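Local coordinates for protein N-alpha-acetyltransferase 35, NatC auxiliary subunit (Saccharomyces cerevisiae, PDB 6YGA) that serves as the auxiliary subunit of the yeast NatC complex, which acetylates the N-terminal methionine of L-A virus Gag, and has a role in the propagation of L-A and M viruses, at residues B[139-142]-B[143-146]; B[75-78]-B[79-82]; B[217-220]-B[221-225]; B[203-206]-B[207-210]. All blocks are in the same frame, centred on the assembly; numbering follows the deposited sequence.

From the N terminus, interaction 2 comes first: it closes a turn in the loop between helix 71-75 and helix 85-104. Interaction 1 follows at the start of helix 142-167, then interaction 4 at the C-terminal end of helix 193-209, and interaction 3 on the next helix, 215-231. All four are local and lie in series, so none nests within or crosses another. Interactions 1 and 2 touch, with Y144 reaching the backbone of Y82. Interaction 1 also meets interaction 4, where I142 and L143 pack on Y210, and interaction 4 meets interaction 3 through L224 and L204. The loop at 75-82 thus meets the start of helix 142-167, which meets 193-209, which meets 215-231.

Interaction 1 of 4, residues B[139-142]-B[143-146]; sequences TGNI and LYDK
L143 meets N141 through its backbone: L143 N donates to N141 OD1 at 3.1 Å, nearly straight at 169°, with the donor above the amide carbonyl plane. N141 CG stands anti to its own N (chi1 -169°), which carries the amide forward, past its own carbonyl, to L143 N. Y144 comes next, its CB 3.4 Å from T139 OG1, the two side chains crossing at about a right angle; its hydroxyl goes elsewhere, to Y82 O. D145 gathers the loop. Its OD2 takes T139 N (2.9 Å) and G140 N (3.1 Å) on the syn side, from opposite faces of the carboxylate plane. The two backbone N-H groups on OD2 should limit the carboxylate's rotation. T139 OG1 is modelled implausibly close to D145 OD1, so the detail of that bond is doubtful. D145 N itself bonds to N141 O. K146 N then continues the helix, bonding to I142 O at 3.2 Å, and the K146 side chain runs beside that of I142, with CB 4.0 Å from I142 CD1, toward a salt bridge with E202. T139 OG1 also accepts from N141 N at 3.0 Å, so an ST turn leads directly into the asparagine N-cap that starts helix 142-167.

Interaction 2 of 4, residues B[75-78]-B[79-82]; sequences EFDV and NVAY
D77 and N79 meet because their first torsions bring the polar ends together: D77 CG lies opposite its backbone N (chi1 -168°), swinging the carboxylate forward along the chain, while N79 CG sits beside its own N (chi1 -52°), turning the amide back. D77 OD1 is then gripped twice by one residue. N79 N meets D77 OD1 at 2.6 Å, approaching nearly in line with its C-O bond; N79 ND2 adds a weak, more bent bond to D77 OD1 at 2.9 Å, the carboxylate and amide planes being steeply inclined to each other. The other end of the amide is also held, since N79 OD1 accepts from C138 N.

Y82 reaches back over the turn. Its OH accepts from D77 N at 3.3 Å, almost straight at 175°, and lies over one face of the F76 ring, nearer the ring's margin than its middle. The two rings are close to parallel but displaced, with little of one above the other; the nearest carbons are F76 CE2 and Y82 CE1, at 3.7 Å. D77 O comes to the edge of the Y82 ring near its plane, whereas V80 CG1 sits over the centre of one ring face. The other V80 methyl, CG2, packs against D77 CB at 3.8 Å. Outside the pair of segments, F76 leans on R118 and A272, and V78 on Y119 and W137.

The backbone closes with a weak bond from V80 N to D77 O, at 3.4 Å. This is a type I beta turn from D77 to V80 whose first residue also makes an Asx turn, D77 OD1 accepting from N79 N, within the loop joining helix 71-75 to helix 85-104.

Interaction 3 of 4, residues B[217-220]-B[221-225]; sequences LTML and KHILK
T218 and H222 share both a polar and an apolar contact. Among the polar ones, T218 O takes two N-H groups of the same residue: H222 N at 3.0 Å, well aligned at 161°, and H222 ND1 at 3.1 Å, a weak bond bent to 125°. With H222 CG placed anti to the carbonyl carbon (chi1 -79°), the ring folds back toward the preceding turn, and the second bond should limit its rotation. The hydroxyl of T218 goes the other way, to S214 O. Three further i to i+4 bonds, from K221 N to L217 O, I223 N to M219 O and L224 N to L220 O, carry the alpha-helical ladder of helix 215-231 through this stretch, one helix of a bundle in which helices 85-104, 142-167, 193-209 and 245-260 flank it.

The apolar contacts follow the same spacing. T218 CG2 lies alongside the imidazole, 3.7 Å from H222 CE1, the two side chains pointing the same way. On the buried side the selenomethionine M219 bends at chi2 and chi3, bringing CE to within 4.1 Å of I223 CD1. I223 continues onto A93 and L97 of helix 85-104, while L220 and L224 lie against helices 142-167 and 193-209.

Interaction 4 of 4, residues B[203-206]-B[207-210]; sequences SLQI and LEAY
I206 meets Y210 mainly through its carbonyl oxygen: I206 O comes to the edge of the tyrosine ring, near its plane and 3.2 Å from Y210 CD1. The side chains meet more loosely, I206 CG2 lying 4.3 Å from Y210 CE1. I206 O also receives a weak bond from A209 N, which donates as well to Q205 O at 3.1 Å, so that single N-H is shared between two carbonyls.

L207 turns its chain back along the helix, CG anti to the carbonyl carbon (chi1 -55°), and this puts CG 3.2 Å from S203 O. S203 O also accepts from L207 N at 3.3 Å. Beside it, L204 CD2 makes a distant apolar contact with L207 CD1.

A chi1 of -46° folds E208 CG back against L204 O, and the bend at chi2 then turns the carboxylate. L204 O accepts E208 N at 3.0 Å in the carbonyl plane. Q205 crosses E208 at a slant, OE1 reaching E208 CG at 3.8 Å; the amide and carboxylate planes are only 24° apart. E208 OE1 also makes a long, weak ion pair with K221.

This last part of helix 193-209 lies between two neighbours: I206 and Y210 rest on I142 of helix 142-167, while L207 packs on L220 of helix 215-231.

Interaction 1 of 4, residues B[139-142]-B[143-146]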
ATOM      1  N   THR B 139     -11.389 -41.349   6.469  1.00109.84           N
ATOM      2  CA  THR B 139     -11.334 -41.638   7.896  1.00109.44           C
ATOM      3  C   THR B 139     -12.379 -42.648   8.343  1.00110.70           C
ATOM      4  O   THR B 139     -12.240 -43.217   9.429  1.00114.85           O
ATOM      5  CB  THR B 139     -11.514 -40.353   8.715  1.00105.25           C
ATOM      6  OG1 THR B 139     -12.911 -40.040   8.822  1.00104.29           O
ATOM      7  CG2 THR B 139     -10.788 -39.193   8.049  1.00100.69           C
ATOM      8  N   GLY B 140     -13.406 -42.892   7.532  1.00106.98           N
ATOM      9  CA  GLY B 140     -14.512 -43.732   7.933  1.00107.62           C
ATOM     10  C   GLY B 140     -15.552 -43.045   8.790  1.00107.53           C
ATOM     11  O   GLY B 140     -16.544 -43.685   9.161  1.00111.49           O
ATOM     12  N   ASN B 141     -15.357 -41.772   9.123  1.00103.58           N
ATOM     13  CA  ASN B 141     -16.311 -40.988   9.894  1.00103.88           C
ATOM     14  C   ASN B 141     -16.953 -39.956   8.977  1.00100.82           C
ATOM     15  O   ASN B 141     -16.276 -39.346   8.142  1.00 97.90           O
ATOM     16  CB  ASN B 141     -15.625 -40.304  11.085  1.00105.52           C
ATOM     17  CG  ASN B 141     -16.616 -39.704  12.077  1.00108.94           C
ATOM     18  OD1 ASN B 141     -17.682 -39.218  11.696  1.00110.47           O
ATOM     19  ND2 ASN B 141     -16.260 -39.731  13.356  1.00110.59           N
ATOM     20  N   ILE B 142     -18.263 -39.762   9.137  1.00101.18           N
ATOM     21  CA  ILE B 142     -19.008 -38.971   8.165  1.00 98.48           C
ATOM     22  C   ILE B 142     -18.720 -37.484   8.325  1.00 94.98           C
ATOM     23  O   ILE B 142     -18.842 -36.713   7.365  1.00 91.64           O
ATOM     24  CB  ILE B 142     -20.513 -39.278   8.276  1.00100.54           C
ATOM     25  CG1 ILE B 142     -21.209 -38.948   6.959  1.00 98.83           C
ATOM     26  CG2 ILE B 142     -21.153 -38.507   9.430  1.00100.89           C
ATOM     27  CD1 ILE B 142     -20.674 -39.736   5.781  1.00 98.82           C
ATOM     28  N   LEU B 143     -18.335 -37.054   9.526  1.00 94.78           N
ATOM     29  CA  LEU B 143     -18.063 -35.640   9.750  1.00 90.56           C
ATOM     30  C   LEU B 143     -16.751 -35.223   9.097  1.00 88.11           C
ATOM     31  O   LEU B 143     -16.650 -34.126   8.531  1.00 85.43           O
ATOM     32  CB  LEU B 143     -18.051 -35.355  11.251  1.00 91.39           C
ATOM     33  CG  LEU B 143     -19.350 -35.712  11.981  1.00 93.65           C
ATOM     34  CD1 LEU B 143     -19.159 -35.578  13.477  1.00 94.96           C
ATOM     35  CD2 LEU B 143     -20.502 -34.837  11.503  1.00 91.23           C
ATOM     36  N   TYR B 144     -15.740 -36.095   9.145  1.00 88.94           N
ATOM     37  CA  TYR B 144     -14.449 -35.779   8.545  1.00 87.16           C
ATOM     38  C   TYR B 144     -14.470 -35.939   7.030  1.00 84.89           C
ATOM     39  O   TYR B 144     -13.923 -35.097   6.310  1.00 81.32           O
ATOM     40  CB  TYR B 144     -13.356 -36.665   9.144  1.00 90.91           C
ATOM     41  CG  TYR B 144     -12.903 -36.251  10.525  1.00 93.52           C
ATOM     42  CD1 TYR B 144     -13.577 -36.685  11.656  1.00 97.27           C
ATOM     43  CD2 TYR B 144     -11.794 -35.429  10.697  1.00 92.01           C
ATOM     44  CE1 TYR B 144     -13.168 -36.311  12.920  1.00 98.91           C
ATOM     45  CE2 TYR B 144     -11.375 -35.049  11.958  1.00 93.66           C
ATOM     46  CZ  TYR B 144     -12.066 -35.493  13.066  1.00 97.26           C
ATOM     47  OH  TYR B 144     -11.656 -35.118  14.324  1.00 98.56           O
ATOM     48  N   ASP B 145     -15.093 -37.008   6.529  1.00 86.92           N
ATOM     49  CA  ASP B 145     -14.973 -37.342   5.113  1.00 87.08           C
ATOM     50  C   ASP B 145     -15.933 -36.533   4.247  1.00 85.27           C
ATOM     51  O   ASP B 145     -15.574 -36.127   3.136  1.00 84.75           O
ATOM     52  CB  ASP B 145     -15.202 -38.841   4.905  1.00 90.56           C
ATOM     53  CG  ASP B 145     -14.259 -39.700   5.732  1.00 92.00           C
ATOM     54  OD1 ASP B 145     -13.775 -39.214   6.774  1.00 90.66           O
ATOM     55  OD2 ASP B 145     -13.997 -40.857   5.338  1.00 94.19           O
ATOM     56  N   LYS B 146     -17.152 -36.289   4.727  1.00 84.88           N
ATOM     57  CA  LYS B 146     -18.177 -35.617   3.937  1.00 84.82           C
ATOM     58  C   LYS B 146     -18.401 -34.171   4.352  1.00 81.68           C
ATOM     59  O   LYS B 146     -18.357 -33.272   3.506  1.00 79.14           O
ATOM     60  CB  LYS B 146     -19.501 -36.394   4.023  1.00 91.54           C
ATOM     61  CG  LYS B 146     -20.131 -36.700   2.668  1.00 97.31           C
ATOM     62  CD  LYS B 146     -20.464 -35.418   1.909  1.00 98.86           C
ATOM     63  CE  LYS B 146     -20.829 -35.683   0.449  1.00100.65           C
ATOM     64  NZ  LYS B 146     -21.226 -34.427  -0.260  1.00 98.12           N
TER

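Interaction 2 of 4, residues B[75-78]-B[79-82]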
ATOM      1  N   GLU B  75       3.283 -35.684  13.322  1.00 84.71           N
ATOM      2  CA  GLU B  75       2.593 -36.955  13.149  1.00 90.25           C
ATOM      3  C   GLU B  75       1.126 -36.804  12.762  1.00 87.87           C
ATOM      4  O   GLU B  75       0.436 -37.821  12.628  1.00 90.94           O
ATOM      5  CB  GLU B  75       2.690 -37.787  14.435  1.00 95.69           C
ATOM      6  CG  GLU B  75       4.112 -38.034  14.931  1.00101.65           C
ATOM      7  CD  GLU B  75       4.938 -38.884  13.981  1.00105.53           C
ATOM      8  OE1 GLU B  75       4.349 -39.581  13.129  1.00106.38           O
ATOM      9  OE2 GLU B  75       6.183 -38.855  14.090  1.00107.40           O
ATOM     10  N   PHE B  76       0.632 -35.580  12.582  1.00 83.54           N
ATOM     11  CA  PHE B  76      -0.783 -35.391  12.284  1.00 81.74           C
ATOM     12  C   PHE B  76      -1.172 -36.132  11.012  1.00 84.15           C
ATOM     13  O   PHE B  76      -0.501 -36.023   9.980  1.00 82.89           O
ATOM     14  CB  PHE B  76      -1.119 -33.904  12.145  1.00 75.91           C
ATOM     15  CG  PHE B  76      -2.593 -33.636  11.992  1.00 73.98           C
ATOM     16  CD1 PHE B  76      -3.191 -33.660  10.742  1.00 72.75           C
ATOM     17  CD2 PHE B  76      -3.384 -33.381  13.101  1.00 73.83           C
ATOM     18  CE1 PHE B  76      -4.544 -33.428  10.600  1.00 73.24           C
ATOM     19  CE2 PHE B  76      -4.739 -33.146  12.965  1.00 73.49           C
ATOM     20  CZ  PHE B  76      -5.319 -33.169  11.713  1.00 73.71           C
ATOM     21  N   ASP B  77      -2.269 -36.882  11.088  1.00 89.40           N
ATOM     22  CA  ASP B  77      -2.764 -37.683   9.977  1.00 91.25           C
ATOM     23  C   ASP B  77      -4.192 -37.267   9.660  1.00 88.84           C
ATOM     24  O   ASP B  77      -5.051 -37.253  10.547  1.00 88.44           O
ATOM     25  CB  ASP B  77      -2.702 -39.177  10.307  1.00 95.36           C
ATOM     26  CG  ASP B  77      -2.929 -40.058   9.088  1.00 99.31           C
ATOM     27  OD1 ASP B  77      -3.926 -39.850   8.365  1.00 98.41           O
ATOM     28  OD2 ASP B  77      -2.100 -40.961   8.850  1.00103.46           O
ATOM     29  N   VAL B  78      -4.442 -36.942   8.390  1.00 86.88           N
ATOM     30  CA  VAL B  78      -5.777 -36.525   7.980  1.00 84.19           C
ATOM     31  C   VAL B  78      -6.767 -37.683   8.053  1.00 85.43           C
ATOM     32  O   VAL B  78      -7.973 -37.462   8.225  1.00 83.30           O
ATOM     33  CB  VAL B  78      -5.730 -35.915   6.568  1.00 81.15           C
ATOM     34  CG1 VAL B  78      -5.112 -34.527   6.613  1.00 76.47           C
ATOM     35  CG2 VAL B  78      -4.946 -36.818   5.632  1.00 82.72           C
ATOM     36  N   ASN B  79      -6.288 -38.926   7.927  1.00 87.51           N
ATOM     37  CA  ASN B  79      -7.177 -40.083   7.902  1.00 89.85           C
ATOM     38  C   ASN B  79      -7.653 -40.503   9.286  1.00 91.85           C
ATOM     39  O   ASN B  79      -8.558 -41.338   9.383  1.00 95.23           O
ATOM     40  CB  ASN B  79      -6.492 -41.276   7.219  1.00 92.23           C
ATOM     41  CG  ASN B  79      -5.936 -40.928   5.851  1.00 90.66           C
ATOM     42  OD1 ASN B  79      -6.685 -40.756   4.887  1.00 90.35           O
ATOM     43  ND2 ASN B  79      -4.614 -40.829   5.759  1.00 90.14           N
ATOM     44  N   VAL B  80      -7.069 -39.967  10.349  1.00 91.07           N
ATOM     45  CA  VAL B  80      -7.521 -40.279  11.700  1.00 93.58           C
ATOM     46  C   VAL B  80      -8.705 -39.389  12.045  1.00 93.01           C
ATOM     47  O   VAL B  80      -8.688 -38.178  11.794  1.00 90.01           O
ATOM     48  CB  VAL B  80      -6.370 -40.105  12.709  1.00 94.79           C
ATOM     49  CG1 VAL B  80      -6.851 -40.347  14.132  1.00 97.48           C
ATOM     50  CG2 VAL B  80      -5.223 -41.043  12.364  1.00 96.99           C
ATOM     51  N   ALA B  81      -9.750 -39.994  12.607  1.00 96.14           N
ATOM     52  CA  ALA B  81     -10.941 -39.271  13.048  1.00 95.28           C
ATOM     53  C   ALA B  81     -10.765 -38.956  14.528  1.00 98.01           C
ATOM     54  O   ALA B  81     -11.035 -39.796  15.388  1.00100.98           O
ATOM     55  CB  ALA B  81     -12.201 -40.091  12.797  1.00 95.15           C
ATOM     56  N   TYR B  82     -10.317 -37.738  14.821  1.00 98.23           N
ATOM     57  CA  TYR B  82     -10.026 -37.337  16.190  1.00100.50           C
ATOM     58  C   TYR B  82     -11.312 -37.070  16.962  1.00105.18           C
ATOM     59  O   TYR B  82     -12.274 -36.511  16.428  1.00102.79           O
ATOM     60  CB  TYR B  82      -9.126 -36.101  16.197  1.00 95.72           C
ATOM     61  CG  TYR B  82      -7.768 -36.352  15.573  1.00 93.68           C
ATOM     62  CD1 TYR B  82      -7.568 -36.192  14.205  1.00 90.61           C
ATOM     63  CD2 TYR B  82      -6.690 -36.761  16.348  1.00 94.93           C
ATOM     64  CE1 TYR B  82      -6.335 -36.428  13.629  1.00 90.41           C
ATOM     65  CE2 TYR B  82      -5.451 -37.000  15.781  1.00 94.88           C
ATOM     66  CZ  TYR B  82      -5.280 -36.831  14.420  1.00 93.08           C
ATOM     67  OH  TYR B  82      -4.051 -37.066  13.849  1.00 93.50           O
TER

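Interaction 3 of 4, residues B[217-220]-B[221-225]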
ATOM      1  N   LEU B 217     -23.162 -28.307  17.040  1.00 86.76           N
ATOM      2  CA  LEU B 217     -23.883 -28.598  15.805  1.00 85.83           C
ATOM      3  C   LEU B 217     -24.428 -27.325  15.174  1.00 84.06           C
ATOM      4  O   LEU B 217     -24.341 -27.145  13.953  1.00 82.11           O
ATOM      5  CB  LEU B 217     -25.014 -29.588  16.074  1.00 88.29           C
ATOM      6  CG  LEU B 217     -25.820 -30.010  14.848  1.00 85.73           C
ATOM      7  CD1 LEU B 217     -24.978 -30.878  13.923  1.00 83.56           C
ATOM      8  CD2 LEU B 217     -27.082 -30.733  15.275  1.00 88.08           C
ATOM      9  N   THR B 218     -24.994 -26.430  15.988  1.00 85.09           N
ATOM     10  CA  THR B 218     -25.453 -25.144  15.470  1.00 83.17           C
ATOM     11  C   THR B 218     -24.303 -24.370  14.840  1.00 81.85           C
ATOM     12  O   THR B 218     -24.459 -23.765  13.772  1.00 80.43           O
ATOM     13  CB  THR B 218     -26.097 -24.324  16.590  1.00 84.63           C
ATOM     14  OG1 THR B 218     -27.023 -25.142  17.316  1.00 87.86           O
ATOM     15  CG2 THR B 218     -26.835 -23.125  16.018  1.00 83.68           C
HETATM   16  N   MSE B 219     -23.138 -24.385  15.483  1.00 83.00           N
HETATM   17  CA  MSE B 219     -21.936 -23.754  14.946  1.00 82.90           C
HETATM   18  C   MSE B 219     -21.592 -24.268  13.552  1.00 80.22           C
HETATM   19  O   MSE B 219     -21.320 -23.488  12.639  1.00 77.53           O
HETATM   20  CB  MSE B 219     -20.754 -23.996  15.882  1.00 88.83           C
HETATM   21  CG  MSE B 219     -20.551 -22.921  16.928  1.00 93.55           C
HETATM   22 SE   MSE B 219     -19.469 -21.455  16.244  0.64 94.25          SE
HETATM   23  CE  MSE B 219     -17.773 -22.414  16.045  1.00 93.49           C
ATOM     24  N   LEU B 220     -21.602 -25.595  13.404  1.00 80.45           N
ATOM     25  CA  LEU B 220     -21.221 -26.202  12.134  1.00 77.66           C
ATOM     26  C   LEU B 220     -22.237 -25.887  11.042  1.00 77.27           C
ATOM     27  O   LEU B 220     -21.866 -25.705   9.877  1.00 76.37           O
ATOM     28  CB  LEU B 220     -21.053 -27.710  12.308  1.00 78.16           C
ATOM     29  CG  LEU B 220     -20.275 -28.442  11.216  1.00 76.21           C
ATOM     30  CD1 LEU B 220     -18.946 -27.750  10.969  1.00 73.12           C
ATOM     31  CD2 LEU B 220     -20.056 -29.899  11.604  1.00 78.06           C
ATOM     32  N   LYS B 221     -23.523 -25.817  11.398  1.00 78.46           N
ATOM     33  CA  LYS B 221     -24.537 -25.419  10.426  1.00 78.97           C
ATOM     34  C   LYS B 221     -24.300 -23.996   9.934  1.00 76.37           C
ATOM     35  O   LYS B 221     -24.392 -23.722   8.731  1.00 75.22           O
ATOM     36  CB  LYS B 221     -25.933 -25.550  11.036  1.00 83.74           C
ATOM     37  CG  LYS B 221     -26.325 -26.968  11.436  1.00 89.08           C
ATOM     38  CD  LYS B 221     -27.736 -27.003  12.010  1.00 93.99           C
ATOM     39  CE  LYS B 221     -28.756 -26.489  11.004  1.00 94.64           C
ATOM     40  NZ  LYS B 221     -30.113 -26.348  11.604  1.00 97.19           N
ATOM     41  N   HIS B 222     -23.987 -23.073  10.847  1.00 74.97           N
ATOM     42  CA  HIS B 222     -23.746 -21.692  10.435  1.00 70.55           C
ATOM     43  C   HIS B 222     -22.457 -21.574   9.631  1.00 68.57           C
ATOM     44  O   HIS B 222     -22.394 -20.808   8.662  1.00 66.88           O
ATOM     45  CB  HIS B 222     -23.701 -20.768  11.651  1.00 71.03           C
ATOM     46  CG  HIS B 222     -25.051 -20.408  12.192  1.00 73.73           C
ATOM     47  ND1 HIS B 222     -25.485 -20.815  13.435  1.00 76.84           N
ATOM     48  CD2 HIS B 222     -26.059 -19.675  11.663  1.00 74.12           C
ATOM     49  CE1 HIS B 222     -26.705 -20.352  13.647  1.00 78.74           C
ATOM     50  NE2 HIS B 222     -27.077 -19.658  12.587  1.00 76.47           N
ATOM     51  N   ILE B 223     -21.418 -22.312  10.027  1.00 69.78           N
ATOM     52  CA  ILE B 223     -20.164 -22.309   9.276  1.00 67.09           C
ATOM     53  C   ILE B 223     -20.405 -22.773   7.845  1.00 68.35           C
ATOM     54  O   ILE B 223     -19.923 -22.162   6.883  1.00 69.02           O
ATOM     55  CB  ILE B 223     -19.115 -23.184   9.985  1.00 65.34           C
ATOM     56  CG1 ILE B 223     -18.588 -22.484  11.238  1.00 65.56           C
ATOM     57  CG2 ILE B 223     -17.972 -23.528   9.049  1.00 62.52           C
ATOM     58  CD1 ILE B 223     -17.599 -23.315  12.024  1.00 66.24           C
ATOM     59  N   LEU B 224     -21.172 -23.855   7.685  1.00 69.64           N
ATOM     60  CA  LEU B 224     -21.439 -24.393   6.355  1.00 70.39           C
ATOM     61  C   LEU B 224     -22.165 -23.377   5.479  1.00 68.97           C
ATOM     62  O   LEU B 224     -21.833 -23.216   4.299  1.00 68.12           O
ATOM     63  CB  LEU B 224     -22.252 -25.682   6.470  1.00 75.10           C
ATOM     64  CG  LEU B 224     -21.848 -26.833   5.548  1.00 78.73           C
ATOM     65  CD1 LEU B 224     -20.425 -27.238   5.819  1.00 78.64           C
ATOM     66  CD2 LEU B 224     -22.755 -28.018   5.752  1.00 83.32           C
ATOM     67  N   LYS B 225     -23.156 -22.678   6.038  1.00 67.68           N
ATOM     68  CA  LYS B 225     -23.893 -21.694   5.249  1.00 64.65           C
ATOM     69  C   LYS B 225     -23.027 -20.483   4.930  1.00 61.48           C
ATOM     70  O   LYS B 225     -23.172 -19.875   3.863  1.00 58.95           O
ATOM     71  CB  LYS B 225     -25.160 -21.264   5.983  1.00 63.28           C
ATOM     72  CG  LYS B 225     -26.195 -22.358   6.174  1.00 64.36           C
ATOM     73  CD  LYS B 225     -27.443 -21.803   6.843  1.00 65.58           C
ATOM     74  CE  LYS B 225     -28.548 -22.845   6.918  1.00 70.14           C
ATOM     75  NZ  LYS B 225     -29.792 -22.302   7.534  1.00 73.51           N
TER

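Interaction 4 of 4, residues B[203-206]-B[207-210]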
ATOM      1  N   SER B 203     -23.785 -31.770   2.715  1.00 91.34           N
ATOM      2  CA  SER B 203     -23.293 -31.825   4.087  1.00 88.39           C
ATOM      3  C   SER B 203     -24.250 -31.133   5.047  1.00 87.88           C
ATOM      4  O   SER B 203     -24.347 -31.528   6.214  1.00 89.73           O
ATOM      5  CB  SER B 203     -21.901 -31.202   4.182  1.00 83.26           C
ATOM      6  OG  SER B 203     -20.933 -32.016   3.545  1.00 81.50           O
ATOM      7  N   LEU B 204     -24.967 -30.107   4.579  1.00 85.44           N
ATOM      8  CA  LEU B 204     -25.966 -29.465   5.428  1.00 84.47           C
ATOM      9  C   LEU B 204     -27.094 -30.428   5.766  1.00 88.56           C
ATOM     10  O   LEU B 204     -27.553 -30.477   6.912  1.00 92.34           O
ATOM     11  CB  LEU B 204     -26.515 -28.207   4.753  1.00 80.86           C
ATOM     12  CG  LEU B 204     -26.103 -26.860   5.355  1.00 76.95           C
ATOM     13  CD1 LEU B 204     -26.914 -25.730   4.741  1.00 74.25           C
ATOM     14  CD2 LEU B 204     -26.244 -26.872   6.872  1.00 78.40           C
ATOM     15  N   GLN B 205     -27.540 -31.218   4.784  1.00 90.35           N
ATOM     16  CA  GLN B 205     -28.626 -32.163   5.025  1.00 96.07           C
ATOM     17  C   GLN B 205     -28.207 -33.272   5.982  1.00 94.30           C
ATOM     18  O   GLN B 205     -29.035 -33.764   6.758  1.00 96.28           O
ATOM     19  CB  GLN B 205     -29.112 -32.762   3.704  1.00103.57           C
ATOM     20  CG  GLN B 205     -29.311 -31.759   2.566  1.00108.83           C
ATOM     21  CD  GLN B 205     -30.363 -30.700   2.856  1.00113.33           C
ATOM     22  OE1 GLN B 205     -31.099 -30.777   3.842  1.00118.98           O
ATOM     23  NE2 GLN B 205     -30.437 -29.699   1.987  1.00111.41           N
ATOM     24  N   ILE B 206     -26.936 -33.682   5.940  1.00 91.70           N
ATOM     25  CA  ILE B 206     -26.439 -34.653   6.911  1.00 92.90           C
ATOM     26  C   ILE B 206     -26.564 -34.095   8.323  1.00 96.27           C
ATOM     27  O   ILE B 206     -26.918 -34.818   9.264  1.00 99.39           O
ATOM     28  CB  ILE B 206     -24.986 -35.051   6.582  1.00 87.25           C
ATOM     29  CG1 ILE B 206     -24.926 -35.814   5.254  1.00 85.68           C
ATOM     30  CG2 ILE B 206     -24.375 -35.886   7.706  1.00 86.82           C
ATOM     31  CD1 ILE B 206     -23.540 -36.314   4.893  1.00 83.61           C
ATOM     32  N   LEU B 207     -26.289 -32.799   8.493  1.00 95.07           N
ATOM     33  CA  LEU B 207     -26.413 -32.180   9.809  1.00 98.03           C
ATOM     34  C   LEU B 207     -27.870 -32.064  10.239  1.00106.30           C
ATOM     35  O   LEU B 207     -28.168 -32.142  11.438  1.00109.21           O
ATOM     36  CB  LEU B 207     -25.741 -30.805   9.810  1.00 93.03           C
ATOM     37  CG  LEU B 207     -24.277 -30.771   9.365  1.00 89.51           C
ATOM     38  CD1 LEU B 207     -23.704 -29.363   9.474  1.00 86.90           C
ATOM     39  CD2 LEU B 207     -23.441 -31.759  10.164  1.00 89.87           C
ATOM     40  N   GLU B 208     -28.789 -31.879   9.287  1.00111.99           N
ATOM     41  CA  GLU B 208     -30.210 -31.865   9.625  1.00114.55           C
ATOM     42  C   GLU B 208     -30.654 -33.212  10.179  1.00116.64           C
ATOM     43  O   GLU B 208     -31.517 -33.276  11.062  1.00118.35           O
ATOM     44  CB  GLU B 208     -31.046 -31.502   8.397  1.00117.33           C
ATOM     45  CG  GLU B 208     -30.536 -30.318   7.589  1.00118.61           C
ATOM     46  CD  GLU B 208     -31.044 -28.980   8.093  1.00120.30           C
ATOM     47  OE1 GLU B 208     -31.626 -28.933   9.197  1.00122.99           O
ATOM     48  OE2 GLU B 208     -30.863 -27.972   7.377  1.00118.08           O
ATOM     49  N   ALA B 209     -30.072 -34.303   9.671  1.00116.49           N
ATOM     50  CA  ALA B 209     -30.511 -35.635  10.073  1.00120.48           C
ATOM     51  C   ALA B 209     -30.232 -35.906  11.544  1.00121.86           C
ATOM     52  O   ALA B 209     -30.918 -36.727  12.163  1.00125.50           O
ATOM     53  CB  ALA B 209     -29.838 -36.697   9.205  1.00120.91           C
ATOM     54  N   TYR B 210     -29.235 -35.235  12.116  1.00118.93           N
ATOM     55  CA  TYR B 210     -28.879 -35.455  13.512  1.00120.08           C
ATOM     56  C   TYR B 210     -30.031 -35.064  14.428  1.00124.48           C
ATOM     57  O   TYR B 210     -30.486 -33.915  14.417  1.00123.63           O
ATOM     58  CB  TYR B 210     -27.619 -34.662  13.862  1.00115.23           C
ATOM     59  CG  TYR B 210     -26.334 -35.387  13.529  1.00113.32           C
ATOM     60  CD1 TYR B 210     -26.068 -35.810  12.232  1.00111.92           C
ATOM     61  CD2 TYR B 210     -25.383 -35.643  14.509  1.00113.81           C
ATOM     62  CE1 TYR B 210     -24.894 -36.474  11.922  1.00112.48           C
ATOM     63  CE2 TYR B 210     -24.204 -36.305  14.208  1.00114.23           C
ATOM     64  CZ  TYR B 210     -23.967 -36.717  12.913  1.00114.35           C
ATOM     65  OH  TYR B 210     -22.799 -37.376  12.605  1.00115.80           O
TER